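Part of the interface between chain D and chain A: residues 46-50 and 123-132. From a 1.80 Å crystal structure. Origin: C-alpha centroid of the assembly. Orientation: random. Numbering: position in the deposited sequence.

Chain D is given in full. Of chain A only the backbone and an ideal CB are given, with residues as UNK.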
# COMPACT_ATOMS: atom_id res chain seq x y z
N VAL D 46 -8.36 32.93 7.73
CA VAL D 46 -7.50 32.47 6.64
C VAL D 46 -8.22 31.36 5.86
O VAL D 46 -8.20 30.19 6.25
CB VAL D 46 -6.13 31.97 7.19
CG1 VAL D 46 -5.28 31.36 6.10
CG2 VAL D 46 -5.39 33.12 7.91
N PRO D 47 -8.89 31.74 4.75
CA PRO D 47 -9.57 30.72 3.93
C PRO D 47 -8.60 29.88 3.10
O PRO D 47 -8.97 28.78 2.65
CB PRO D 47 -10.48 31.56 3.03
CG PRO D 47 -9.76 32.87 2.91
CD PRO D 47 -9.17 33.10 4.28
N GLN D 48 -7.38 30.39 2.89
CA GLN D 48 -6.38 29.69 2.07
C GLN D 48 -5.87 28.40 2.71
O GLN D 48 -6.06 28.17 3.91
CB GLN D 48 -5.17 30.60 1.80
CG GLN D 48 -5.48 31.89 1.02
CD GLN D 48 -6.01 33.01 1.92
OE1 GLN D 48 -6.11 32.85 3.13
NE2 GLN D 48 -6.36 34.13 1.31
N ARG D 49 -5.18 27.61 1.89
CA ARG D 49 -4.35 26.49 2.33
C ARG D 49 -3.41 26.87 3.47
O ARG D 49 -2.61 27.80 3.35
CB ARG D 49 -3.52 25.96 1.16
CG ARG D 49 -2.76 27.05 0.39
CD ARG D 49 -1.32 26.65 0.04
NE ARG D 49 -0.60 27.73 -0.65
CZ ARG D 49 0.72 27.89 -0.63
NH1 ARG D 49 1.49 27.06 0.06
NH2 ARG D 49 1.28 28.90 -1.29
N LEU D 50 -3.50 26.16 4.58
CA LEU D 50 -2.53 26.31 5.67
C LEU D 50 -2.64 25.09 6.58
O LEU D 50 -3.72 24.77 7.07
CB LEU D 50 -2.77 27.60 6.48
CG LEU D 50 -1.84 27.84 7.68
CD1 LEU D 50 -1.47 29.30 7.80
CD2 LEU D 50 -2.49 27.38 8.98
N UNK A 123 -2.31 32.03 -9.12
CA UNK A 123 -2.64 30.67 -9.55
C UNK A 123 -3.31 29.82 -8.47
O UNK A 123 -3.91 28.79 -8.77
CB UNK A 123 -1.37 29.97 -10.02
N UNK A 124 -3.21 30.24 -7.21
CA UNK A 124 -3.78 29.48 -6.09
C UNK A 124 -5.24 29.87 -5.84
O UNK A 124 -5.52 30.97 -5.36
CB UNK A 124 -2.95 29.71 -4.82
N UNK A 125 -6.16 28.96 -6.17
CA UNK A 125 -7.59 29.20 -6.00
C UNK A 125 -8.11 28.86 -4.61
O UNK A 125 -9.29 29.06 -4.34
CB UNK A 125 -8.37 28.39 -7.04
N UNK A 126 -7.27 28.32 -3.73
CA UNK A 126 -7.79 27.71 -2.50
C UNK A 126 -8.61 28.68 -1.65
O UNK A 126 -9.64 28.33 -1.12
CB UNK A 126 -6.63 27.16 -1.67
N UNK A 127 -8.14 29.93 -1.54
CA UNK A 127 -8.86 30.92 -0.77
C UNK A 127 -10.23 31.27 -1.32
O UNK A 127 -11.24 31.22 -0.59
CB UNK A 127 -8.02 32.19 -0.67
N UNK A 128 -10.28 31.62 -2.60
CA UNK A 128 -11.55 31.95 -3.23
C UNK A 128 -12.48 30.74 -3.22
O UNK A 128 -13.69 30.89 -3.02
CB UNK A 128 -11.33 32.44 -4.66
N UNK A 129 -11.93 29.55 -3.42
CA UNK A 129 -12.78 28.37 -3.42
C UNK A 129 -13.41 28.13 -2.05
O UNK A 129 -14.58 27.74 -1.95
CB UNK A 129 -11.97 27.14 -3.85
N UNK A 130 -12.64 28.35 -0.99
CA UNK A 130 -13.16 28.16 0.38
C UNK A 130 -14.26 29.16 0.66
O UNK A 130 -15.25 28.84 1.32
CB UNK A 130 -12.05 28.30 1.42
N UNK A 131 -14.08 30.39 0.19
CA UNK A 131 -15.10 31.41 0.38
C UNK A 131 -16.38 31.08 -0.41
O UNK A 131 -17.50 31.18 0.14
CB UNK A 131 -14.56 32.78 -0.04
N UNK A 132 -16.24 30.69 -1.67
CA UNK A 132 -17.40 30.27 -2.45
C UNK A 132 -18.12 29.08 -1.82
O UNK A 132 -19.35 29.03 -1.79
CB UNK A 132 -16.97 29.92 -3.88

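Position 123 lies beyond the reach of chain D, so the contact sets no preference; the residue is D123(A).

Position 124 precedes a helix, and its CA-to-CB bond points toward chain D, where the ideal CB lies 5.2 Å from R49(D) NE. An acidic or small polar acceptor would suit both features, since it could meet the guanidinium and also cap the free amides of the first helical turn. The residue is D124(A). Its OD1 accepts from the backbone N of position 126 at 3.0 Å, the capping bond, while its OD2 forms a salt bridge with R49(D) NE at 3.4 Å. The hydrogen bond within that bridge is weak, and the arginine is poorly ordered. A water supports the pair, donating to D124(A) OD2 at 2.6 Å and accepting weakly from R49(D) NE at 3.4 Å.

Position 125 is out of reach, and chain D cannot choose among residues there; it is W125(A).

Position 126 begins the helix and points toward chain D. Its ideal CB is 3.9 Å from R49(D) N, a backbone donor, and 4.5 Å from Q48(D) CA, so the site asks for a short side chain with an acceptor; serine or threonine would be natural candidates. It is S126(A), with chi1 in the p well. R49(D) N donates to S126(A) OG at 3.1 Å with a nearly straight angle of 165°.

At 127 the CA atoms of the two stretches come nearest, this one and that of Q48(D) lying 4.0 Å apart. An ideal CB would sit only 3.1 Å from Q48(D) CG, too tight for two carbons, which favours glycine. G127(A) leaves its CA free to lie 3.9 Å from Q48(D) CG, and its O is 3.7 Å from P47(D) CB.

Position 128 points away and 129 sideways, neither with chain D near its ideal CB. They are C128(A) and Q129(A).

Position 130 again points toward chain D, one helical turn after 126. Its ideal CB is already 3.3 Å from P47(D) O, so a small residue such as alanine fits best. A130(A) places its CB 4.0 Å from P47(D) CB, an apolar contact.

Position 131 points sideways, its ideal CB 5.2 Å from P47(D) CB; a medium-sized apolar side chain, such as valine, isoleucine or leucine, could close that gap. V131(A) does so with CG2, 4.0 Å from P47(D) CB.

Position 132 is out of reach and unconstrained by this contact; it is G132(A).

Chain A (123-132) DDWSGCQAVG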
# COMPACT_ATOMS: atom_id res chain seq x y z
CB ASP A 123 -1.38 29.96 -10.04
CG ASP A 123 -0.99 30.38 -11.46
OD1 ASP A 123 -1.53 31.39 -11.96
OD2 ASP A 123 -0.15 29.69 -12.07
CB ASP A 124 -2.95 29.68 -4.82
CG ASP A 124 -3.50 28.92 -3.62
OD1 ASP A 124 -4.33 28.01 -3.82
OD2 ASP A 124 -3.09 29.21 -2.48
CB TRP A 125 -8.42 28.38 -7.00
CG TRP A 125 -8.24 28.77 -8.44
CD1 TRP A 125 -7.54 29.84 -8.92
CD2 TRP A 125 -8.77 28.09 -9.58
NE1 TRP A 125 -7.61 29.87 -10.29
CE2 TRP A 125 -8.36 28.81 -10.72
CE3 TRP A 125 -9.56 26.95 -9.75
CZ2 TRP A 125 -8.70 28.42 -12.02
CZ3 TRP A 125 -9.91 26.56 -11.03
CH2 TRP A 125 -9.47 27.29 -12.15
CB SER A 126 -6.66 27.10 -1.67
OG SER A 126 -5.87 28.11 -1.06
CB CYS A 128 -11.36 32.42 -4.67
SG CYS A 128 -10.40 33.95 -4.82
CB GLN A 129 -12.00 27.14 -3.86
CG GLN A 129 -11.70 27.15 -5.36
CD GLN A 129 -10.89 25.95 -5.78
OE1 GLN A 129 -10.05 25.47 -5.03
NE2 GLN A 129 -11.16 25.43 -6.98
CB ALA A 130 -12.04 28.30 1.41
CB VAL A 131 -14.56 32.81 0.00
CG1 VAL A 131 -15.69 33.85 -0.02
CG2 VAL A 131 -13.50 33.22 1.02
O HOH W 1 -2.17 30.74 -0.61
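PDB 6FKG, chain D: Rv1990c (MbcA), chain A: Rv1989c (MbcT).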